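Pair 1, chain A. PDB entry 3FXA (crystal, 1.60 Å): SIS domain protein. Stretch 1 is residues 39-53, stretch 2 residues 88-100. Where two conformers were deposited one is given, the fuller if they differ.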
# COMPACT_ATOMS: atom_id res chain seq x y z
N GLU A 39 27.87 2.83 -6.24
CA GLU A 39 28.86 2.41 -5.25
C GLU A 39 28.25 2.35 -3.86
O GLU A 39 28.36 1.32 -3.17
CB GLU A 39 30.06 3.38 -5.23
CG GLU A 39 30.92 3.30 -6.48
CD GLU A 39 32.05 4.36 -6.53
OE1 GLU A 39 31.99 5.39 -5.84
OE2 GLU A 39 33.00 4.15 -7.30
N LYS A 40 27.58 3.43 -3.50
CA LYS A 40 26.94 3.54 -2.17
C LYS A 40 25.89 2.44 -1.95
O LYS A 40 25.86 1.86 -0.86
CB LYS A 40 26.29 4.91 -1.99
CG LYS A 40 25.99 5.28 -0.53
CD LYS A 40 27.26 5.72 0.20
CE LYS A 40 26.99 6.10 1.65
NZ LYS A 40 28.26 6.31 2.39
N ILE A 41 25.05 2.16 -2.95
CA ILE A 41 24.00 1.13 -2.84
C ILE A 41 24.61 -0.28 -2.80
O ILE A 41 24.17 -1.11 -2.02
CB ILE A 41 22.87 1.29 -3.88
CG1 ILE A 41 22.12 2.61 -3.61
CG2 ILE A 41 21.89 0.09 -3.89
CD1 ILE A 41 21.08 2.94 -4.72
N ALA A 42 25.65 -0.51 -3.60
CA ALA A 42 26.39 -1.78 -3.55
C ALA A 42 27.02 -2.04 -2.17
O ALA A 42 27.01 -3.16 -1.70
CB ALA A 42 27.48 -1.81 -4.60
N GLU A 43 27.51 -0.98 -1.52
CA GLU A 43 28.16 -1.05 -0.20
C GLU A 43 27.17 -1.09 0.98
O GLU A 43 27.55 -1.43 2.10
CB GLU A 43 29.12 0.15 -0.03
CG GLU A 43 30.35 0.08 -0.96
CD GLU A 43 31.17 1.37 -1.06
OE1 GLU A 43 30.80 2.43 -0.51
OE2 GLU A 43 32.22 1.32 -1.73
N CYS A 44 25.91 -0.77 0.72
CA CYS A 44 24.90 -0.68 1.81
C CYS A 44 24.66 -2.00 2.56
O CYS A 44 24.30 -3.01 1.97
CB CYS A 44 23.60 -0.13 1.26
SG CYS A 44 22.41 0.33 2.52
N THR A 45 24.86 -1.98 3.88
CA THR A 45 24.59 -3.14 4.76
C THR A 45 23.20 -3.08 5.42
O THR A 45 22.81 -4.04 6.12
CB THR A 45 25.67 -3.27 5.87
OG1 THR A 45 25.61 -2.14 6.75
CG2 THR A 45 27.05 -3.38 5.25
N GLY A 46 22.48 -1.97 5.23
CA GLY A 46 21.11 -1.82 5.76
C GLY A 46 20.09 -2.02 4.66
O GLY A 46 20.10 -3.04 3.95
N LYS A 47 19.20 -1.05 4.50
CA LYS A 47 18.18 -1.07 3.45
C LYS A 47 17.99 0.30 2.86
O LYS A 47 18.45 1.29 3.40
CB LYS A 47 16.86 -1.60 4.03
CG LYS A 47 16.26 -0.73 5.12
CD LYS A 47 15.09 -1.41 5.77
CE LYS A 47 14.58 -0.61 6.93
NZ LYS A 47 15.59 -0.36 8.00
N ILE A 48 17.28 0.32 1.74
CA ILE A 48 16.98 1.55 1.02
C ILE A 48 15.55 1.98 1.39
O ILE A 48 14.62 1.25 1.16
CB ILE A 48 17.10 1.36 -0.49
CG1 ILE A 48 18.50 0.83 -0.87
CG2 ILE A 48 16.82 2.67 -1.22
CD1 ILE A 48 18.62 0.38 -2.33
N VAL A 49 15.39 3.17 1.93
CA VAL A 49 14.05 3.67 2.31
C VAL A 49 13.74 4.76 1.28
O VAL A 49 14.50 5.70 1.15
CB VAL A 49 14.06 4.23 3.75
CG1 VAL A 49 12.68 4.68 4.14
CG2 VAL A 49 14.57 3.16 4.73
N VAL A 50 12.64 4.63 0.53
CA VAL A 50 12.31 5.62 -0.52
C VAL A 50 10.99 6.31 -0.18
O VAL A 50 10.02 5.63 0.15
CB VAL A 50 12.25 5.01 -1.93
CG1 VAL A 50 12.35 6.12 -3.04
CG2 VAL A 50 13.37 4.00 -2.11
N ALA A 51 10.96 7.65 -0.28
CA ALA A 51 9.75 8.45 -0.03
C ALA A 51 9.41 9.38 -1.19
O ALA A 51 10.28 9.98 -1.80
CB ALA A 51 9.94 9.29 1.24
N GLY A 52 8.12 9.52 -1.45
CA GLY A 52 7.61 10.43 -2.47
C GLY A 52 6.11 10.56 -2.28
O GLY A 52 5.48 9.70 -1.62
N CYS A 53 5.57 11.65 -2.84
CA CYS A 53 4.14 11.98 -2.84
C CYS A 53 3.59 11.89 -4.27
O CYS A 53 4.24 12.33 -5.22
CB CYS A 53 3.94 13.41 -2.36
SG CYS A 53 4.38 13.69 -0.66
N GLY A 88 10.53 5.38 12.25
CA GLY A 88 11.28 4.33 12.95
C GLY A 88 11.83 3.20 12.06
O GLY A 88 12.73 2.48 12.48
N VAL A 89 11.31 3.04 10.84
CA VAL A 89 11.85 2.07 9.87
C VAL A 89 13.27 2.45 9.38
O VAL A 89 14.03 1.57 8.97
CB VAL A 89 10.89 1.87 8.63
CG1 VAL A 89 11.04 3.03 7.64
CG2 VAL A 89 11.15 0.56 7.90
N LEU A 90 13.59 3.75 9.43
CA LEU A 90 14.86 4.31 8.96
C LEU A 90 15.93 4.16 10.04
O LEU A 90 15.73 4.59 11.18
CB LEU A 90 14.69 5.79 8.63
CG LEU A 90 15.93 6.53 8.10
CD1 LEU A 90 16.28 5.92 6.74
CD2 LEU A 90 15.65 8.02 7.99
N GLN A 91 17.04 3.55 9.67
CA GLN A 91 18.16 3.32 10.61
C GLN A 91 19.48 3.92 10.07
O GLN A 91 19.57 4.33 8.90
CB GLN A 91 18.26 1.83 10.95
CG GLN A 91 17.02 1.28 11.62
CD GLN A 91 16.74 1.98 12.95
OE1 GLN A 91 17.66 2.20 13.75
NE2 GLN A 91 15.48 2.30 13.21
N LYS A 92 20.48 4.00 10.95
CA LYS A 92 21.80 4.64 10.62
C LYS A 92 22.49 4.09 9.35
O LYS A 92 23.00 4.87 8.57
CB LYS A 92 22.74 4.59 11.86
CG LYS A 92 24.13 5.23 11.66
CD LYS A 92 24.84 5.31 13.01
CE LYS A 92 26.23 5.91 12.89
NZ LYS A 92 26.20 7.33 12.44
N GLU A 93 22.39 2.78 9.13
CA GLU A 93 23.04 2.07 8.03
C GLU A 93 22.22 2.12 6.74
O GLU A 93 22.62 1.51 5.73
CB GLU A 93 23.30 0.58 8.37
CG GLU A 93 23.73 0.24 9.84
CD GLU A 93 22.55 0.19 10.85
OE1 GLU A 93 21.47 -0.34 10.53
OE2 GLU A 93 22.73 0.69 11.98
N ASP A 94 21.13 2.88 6.75
CA ASP A 94 20.23 2.94 5.60
C ASP A 94 20.51 4.12 4.67
O ASP A 94 21.22 5.07 5.02
CB ASP A 94 18.77 3.04 6.06
CG ASP A 94 18.28 1.80 6.81
OD1 ASP A 94 18.93 0.75 6.79
OD2 ASP A 94 17.19 1.92 7.42
N ILE A 95 19.89 4.04 3.50
CA ILE A 95 19.94 5.09 2.50
C ILE A 95 18.52 5.60 2.32
O ILE A 95 17.66 4.80 1.95
CB ILE A 95 20.45 4.56 1.14
CG1 ILE A 95 21.86 3.93 1.28
CG2 ILE A 95 20.43 5.70 0.13
CD1 ILE A 95 22.43 3.32 0.00
N LEU A 96 18.28 6.87 2.63
CA LEU A 96 16.98 7.51 2.40
C LEU A 96 17.04 8.20 1.04
O LEU A 96 17.96 8.98 0.79
CB LEU A 96 16.62 8.50 3.51
CG LEU A 96 15.33 9.31 3.38
CD1 LEU A 96 14.08 8.40 3.41
CD2 LEU A 96 15.23 10.38 4.47
N ILE A 97 16.08 7.86 0.18
CA ILE A 97 15.94 8.46 -1.14
C ILE A 97 14.64 9.26 -1.13
O ILE A 97 13.55 8.69 -0.95
CB ILE A 97 15.95 7.43 -2.29
CG1 ILE A 97 17.20 6.54 -2.22
CG2 ILE A 97 15.81 8.16 -3.65
CD1 ILE A 97 17.37 5.55 -3.41
N LEU A 98 14.76 10.58 -1.30
CA LEU A 98 13.60 11.46 -1.38
C LEU A 98 13.41 11.87 -2.84
O LEU A 98 14.33 12.40 -3.45
CB LEU A 98 13.78 12.68 -0.49
CG LEU A 98 13.95 12.37 1.01
CD1 LEU A 98 14.08 13.68 1.78
CD2 LEU A 98 12.80 11.53 1.61
N ILE A 99 12.21 11.62 -3.38
CA ILE A 99 11.89 11.93 -4.79
C ILE A 99 10.88 13.07 -4.82
O ILE A 99 9.74 12.93 -4.35
CB ILE A 99 11.30 10.74 -5.58
CG1 ILE A 99 12.23 9.52 -5.50
CG2 ILE A 99 11.06 11.14 -7.07
CD1 ILE A 99 11.69 8.26 -6.14
N SER A 100 11.34 14.22 -5.27
CA SER A 100 10.52 15.42 -5.36
C SER A 100 10.98 16.26 -6.53
O SER A 100 12.09 16.79 -6.47
CB SER A 100 10.63 16.22 -4.06
OG SER A 100 10.14 17.53 -4.26
O HOH W 1 25.05 0.47 5.10
O HOH W 2 7.29 13.84 -3.57

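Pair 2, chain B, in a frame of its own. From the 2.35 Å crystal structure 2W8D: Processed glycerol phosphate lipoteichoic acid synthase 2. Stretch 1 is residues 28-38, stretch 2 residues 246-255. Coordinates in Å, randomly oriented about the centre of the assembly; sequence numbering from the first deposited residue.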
# COMPACT_ATOMS: atom_id res chain seq x y z
N LYS B 28 18.63 -9.48 5.12
CA LYS B 28 19.62 -8.74 4.33
C LYS B 28 19.51 -7.22 4.49
O LYS B 28 20.39 -6.48 4.04
CB LYS B 28 19.55 -9.14 2.84
CG LYS B 28 19.97 -10.57 2.54
CD LYS B 28 21.42 -10.84 2.94
CE LYS B 28 21.93 -12.17 2.36
NZ LYS B 28 23.32 -12.50 2.82
N ALA B 29 18.45 -6.77 5.12
CA ALA B 29 18.26 -5.35 5.38
C ALA B 29 18.05 -5.12 6.87
O ALA B 29 17.52 -4.09 7.31
CB ALA B 29 17.09 -4.81 4.57
N GLU B 30 18.48 -6.10 7.65
CA GLU B 30 18.46 -5.98 9.09
C GLU B 30 19.13 -4.71 9.59
O GLU B 30 20.25 -4.39 9.20
CB GLU B 30 19.15 -7.18 9.69
CG GLU B 30 18.90 -7.33 11.17
CD GLU B 30 19.60 -8.53 11.72
OE1 GLU B 30 20.27 -9.24 10.94
OE2 GLU B 30 19.47 -8.75 12.94
N GLY B 31 18.41 -4.00 10.47
CA GLY B 31 18.91 -2.80 11.14
C GLY B 31 18.46 -1.49 10.51
O GLY B 31 18.59 -0.41 11.12
N LYS B 32 17.95 -1.58 9.28
CA LYS B 32 17.59 -0.40 8.51
C LYS B 32 16.28 0.28 8.90
O LYS B 32 15.34 -0.34 9.42
CB LYS B 32 17.63 -0.69 7.00
CG LYS B 32 19.03 -0.29 6.42
CD LYS B 32 19.54 -1.24 5.41
CE LYS B 32 21.07 -1.25 5.43
NZ LYS B 32 21.54 -2.18 4.37
N ASN B 33 16.24 1.59 8.65
CA ASN B 33 15.02 2.32 8.75
C ASN B 33 14.03 1.81 7.69
O ASN B 33 14.42 1.16 6.70
CB ASN B 33 15.31 3.79 8.53
CG ASN B 33 16.33 4.33 9.49
OD1 ASN B 33 16.13 4.28 10.69
ND2 ASN B 33 17.43 4.85 8.97
N VAL B 34 12.74 2.09 7.91
CA VAL B 34 11.73 1.85 6.92
C VAL B 34 11.06 3.19 6.69
O VAL B 34 10.74 3.91 7.64
CB VAL B 34 10.66 0.81 7.44
CG1 VAL B 34 9.50 0.62 6.40
CG2 VAL B 34 11.32 -0.52 7.83
N ILE B 35 10.84 3.52 5.41
CA ILE B 35 10.11 4.71 5.01
C ILE B 35 9.01 4.24 4.03
O ILE B 35 9.29 3.81 2.91
CB ILE B 35 11.06 5.74 4.32
CG1 ILE B 35 12.13 6.28 5.28
CG2 ILE B 35 10.26 6.88 3.69
CD1 ILE B 35 13.27 7.07 4.61
N TYR B 36 7.75 4.28 4.44
CA TYR B 36 6.68 3.95 3.53
C TYR B 36 6.22 5.25 2.89
O TYR B 36 6.15 6.28 3.57
CB TYR B 36 5.48 3.32 4.27
CG TYR B 36 5.50 1.84 4.43
CD1 TYR B 36 6.13 1.24 5.52
CD2 TYR B 36 4.80 1.02 3.55
CE1 TYR B 36 6.10 -0.15 5.71
CE2 TYR B 36 4.76 -0.38 3.73
CZ TYR B 36 5.43 -0.94 4.81
OH TYR B 36 5.39 -2.31 4.98
N VAL B 37 5.86 5.18 1.62
CA VAL B 37 5.18 6.27 0.91
C VAL B 37 3.93 5.78 0.22
O VAL B 37 4.00 4.90 -0.63
CB VAL B 37 6.06 6.94 -0.17
CG1 VAL B 37 5.31 8.12 -0.77
CG2 VAL B 37 7.43 7.36 0.43
N SER B 38 2.78 6.32 0.61
CA SER B 38 1.53 6.04 -0.04
C SER B 38 1.32 7.03 -1.17
O SER B 38 1.15 8.22 -0.93
CB SER B 38 0.39 6.16 0.99
OG SER B 38 -0.88 6.24 0.37
N GLY B 246 21.79 11.39 4.01
CA GLY B 246 22.38 10.08 4.30
C GLY B 246 21.40 8.97 4.70
O GLY B 246 21.81 7.85 5.01
N LEU B 247 20.11 9.27 4.69
CA LEU B 247 19.12 8.27 5.11
C LEU B 247 18.79 7.24 4.02
O LEU B 247 18.22 6.19 4.32
CB LEU B 247 17.86 8.95 5.66
CG LEU B 247 18.03 9.80 6.94
CD1 LEU B 247 16.77 10.54 7.32
CD2 LEU B 247 18.51 8.96 8.09
N TYR B 248 19.18 7.53 2.78
CA TYR B 248 18.86 6.65 1.63
C TYR B 248 19.55 5.29 1.72
O TYR B 248 18.92 4.26 1.48
CB TYR B 248 19.25 7.33 0.33
CG TYR B 248 18.84 6.59 -0.92
CD1 TYR B 248 17.54 6.65 -1.39
CD2 TYR B 248 19.77 5.86 -1.67
CE1 TYR B 248 17.15 5.98 -2.56
CE2 TYR B 248 19.40 5.18 -2.86
CZ TYR B 248 18.09 5.26 -3.29
OH TYR B 248 17.68 4.62 -4.43
N ASP B 249 20.83 5.30 2.09
CA ASP B 249 21.62 4.10 2.31
C ASP B 249 21.29 3.42 3.65
O ASP B 249 21.66 2.27 3.90
CB ASP B 249 23.13 4.44 2.24
CG ASP B 249 23.55 4.96 0.86
OD1 ASP B 249 23.18 4.35 -0.17
OD2 ASP B 249 24.29 5.97 0.81
N LYS B 250 20.60 4.13 4.52
CA LYS B 250 20.28 3.56 5.82
C LYS B 250 18.86 3.05 5.86
O LYS B 250 18.33 2.83 6.96
CB LYS B 250 20.49 4.61 6.92
CG LYS B 250 21.96 4.96 7.17
CD LYS B 250 22.09 6.32 7.85
CE LYS B 250 23.49 6.89 7.65
NZ LYS B 250 23.71 8.20 8.35
N SER B 251 18.24 2.87 4.70
CA SER B 251 16.80 2.66 4.72
C SER B 251 16.21 1.68 3.71
O SER B 251 16.82 1.35 2.69
CB SER B 251 16.06 4.00 4.60
OG SER B 251 16.42 4.87 5.67
N ILE B 252 15.01 1.22 4.03
CA ILE B 252 14.20 0.51 3.09
C ILE B 252 13.06 1.46 2.77
O ILE B 252 12.24 1.81 3.64
CB ILE B 252 13.61 -0.77 3.70
CG1 ILE B 252 14.71 -1.72 4.16
CG2 ILE B 252 12.68 -1.49 2.71
CD1 ILE B 252 14.13 -2.89 4.95
N ILE B 253 13.02 1.91 1.52
CA ILE B 253 11.93 2.76 1.07
C ILE B 253 10.96 1.88 0.33
O ILE B 253 11.35 1.13 -0.57
CB ILE B 253 12.47 3.89 0.17
CG1 ILE B 253 13.50 4.72 0.96
CG2 ILE B 253 11.30 4.70 -0.44
CD1 ILE B 253 14.38 5.62 0.17
N VAL B 254 9.69 1.94 0.72
CA VAL B 254 8.63 1.12 0.17
C VAL B 254 7.53 2.06 -0.28
O VAL B 254 6.94 2.76 0.56
CB VAL B 254 7.97 0.28 1.30
CG1 VAL B 254 6.84 -0.60 0.75
CG2 VAL B 254 8.99 -0.51 2.08
N MSE B 255 7.19 2.04 -1.56
CA MSE B 255 6.16 2.93 -2.10
C MSE B 255 5.09 2.19 -2.82
O MSE B 255 5.37 1.29 -3.64
CB MSE B 255 6.75 3.98 -3.02
CG MSE B 255 7.87 4.73 -2.34
SE MSE B 255 8.45 6.20 -3.45
CE MSE B 255 9.22 5.18 -4.97

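The sharpest difference between these two parallel strand pairs lies where the strands begin. In pair 1, Lys47(A) carries a charge into the joint: its NZ forms a salt bridge with Asp94(A) OD2 at 2.8 Å and donates a hydrogen bond to Val89(A) O at 2.7 Å. In pair 2 the matching residues are Asn33(B) and Ser251(B), both neutral, and the link between their side chains is a weak hydrogen bond, Asn33(B) ND2 to Ser251(B) OG at 3.5 Å.

Around this difference the backbones agree closely. Fourteen residues superpose with an RMSD of 0.9 Å, and the strand axes make angles of 18° in pair 1 and 17° in pair 2. Each ladder alternates in the manner of parallel sheets, one residue reaching across with both its NH and its CO. Val49(A) N donates to Ile95(A) O at 2.8 Å, and Val49(A) O accepts from Ile97(A) N at 2.8 Å; its counterpart Ile35(B) does the same, with N to Ile252(B) O at 2.8 Å and O from Val254(B) N at 2.9 Å.

The side chains at the strand entrance also secure the preceding turns differently. Asp94(A) uses both carboxylate oxygens: OD1 accepts from Lys47(A) N at 2.9 Å, while OD2, besides meeting the lysine, accepts from Gln91(A) N at 2.8 Å, bracing a type I turn whose backbone bond runs from Asp94(A) N to Gln91(A) O at 3.0 Å. At the equivalent of Lys47(A), Asn33(B) N turns instead to a backbone acceptor, Lys250(B) O, at 3.0 Å. Ser251(B) OG donates to Leu247(B) O at 2.6 Å, again tying the strand start to the loop before it. One position earlier, Gly46(A) matches Lys32(B). A CB on the glycine would lie 2.4 Å from Asp94(A) OD1, a clash, whereas Lys32(B) has room to bring its CG to 3.2 Å from Lys250(B) O.

Further along, the packing problem is apolar. Ile95(A) and Ile252(B) coincide and share m,t rotamers, yet their ends meet different neighbours: Ile95(A) CD1 lies 3.7 Å from Ile41(A) CG1, on the helix, and Ile252(B) CD1 lies 3.5 Å from Ala29(B) CB, in a turn. Val50(A) packs CG1 against Ile97(A) CB at 3.9 Å, while Tyr36(B) offers a ring face to Val254(B), whose CB sits 4.2 Å from the ring centroid. On the other face of each sheet, a small residue of stretch 1 meets a longer one of stretch 2: Ala51(A) CB lies 3.7 Å from Leu98(A) CD2, and Val37(B) CB 3.6 Å from CG of the selenomethionine Met255(B). The backbone frame thus tolerates quite different side-chain solutions.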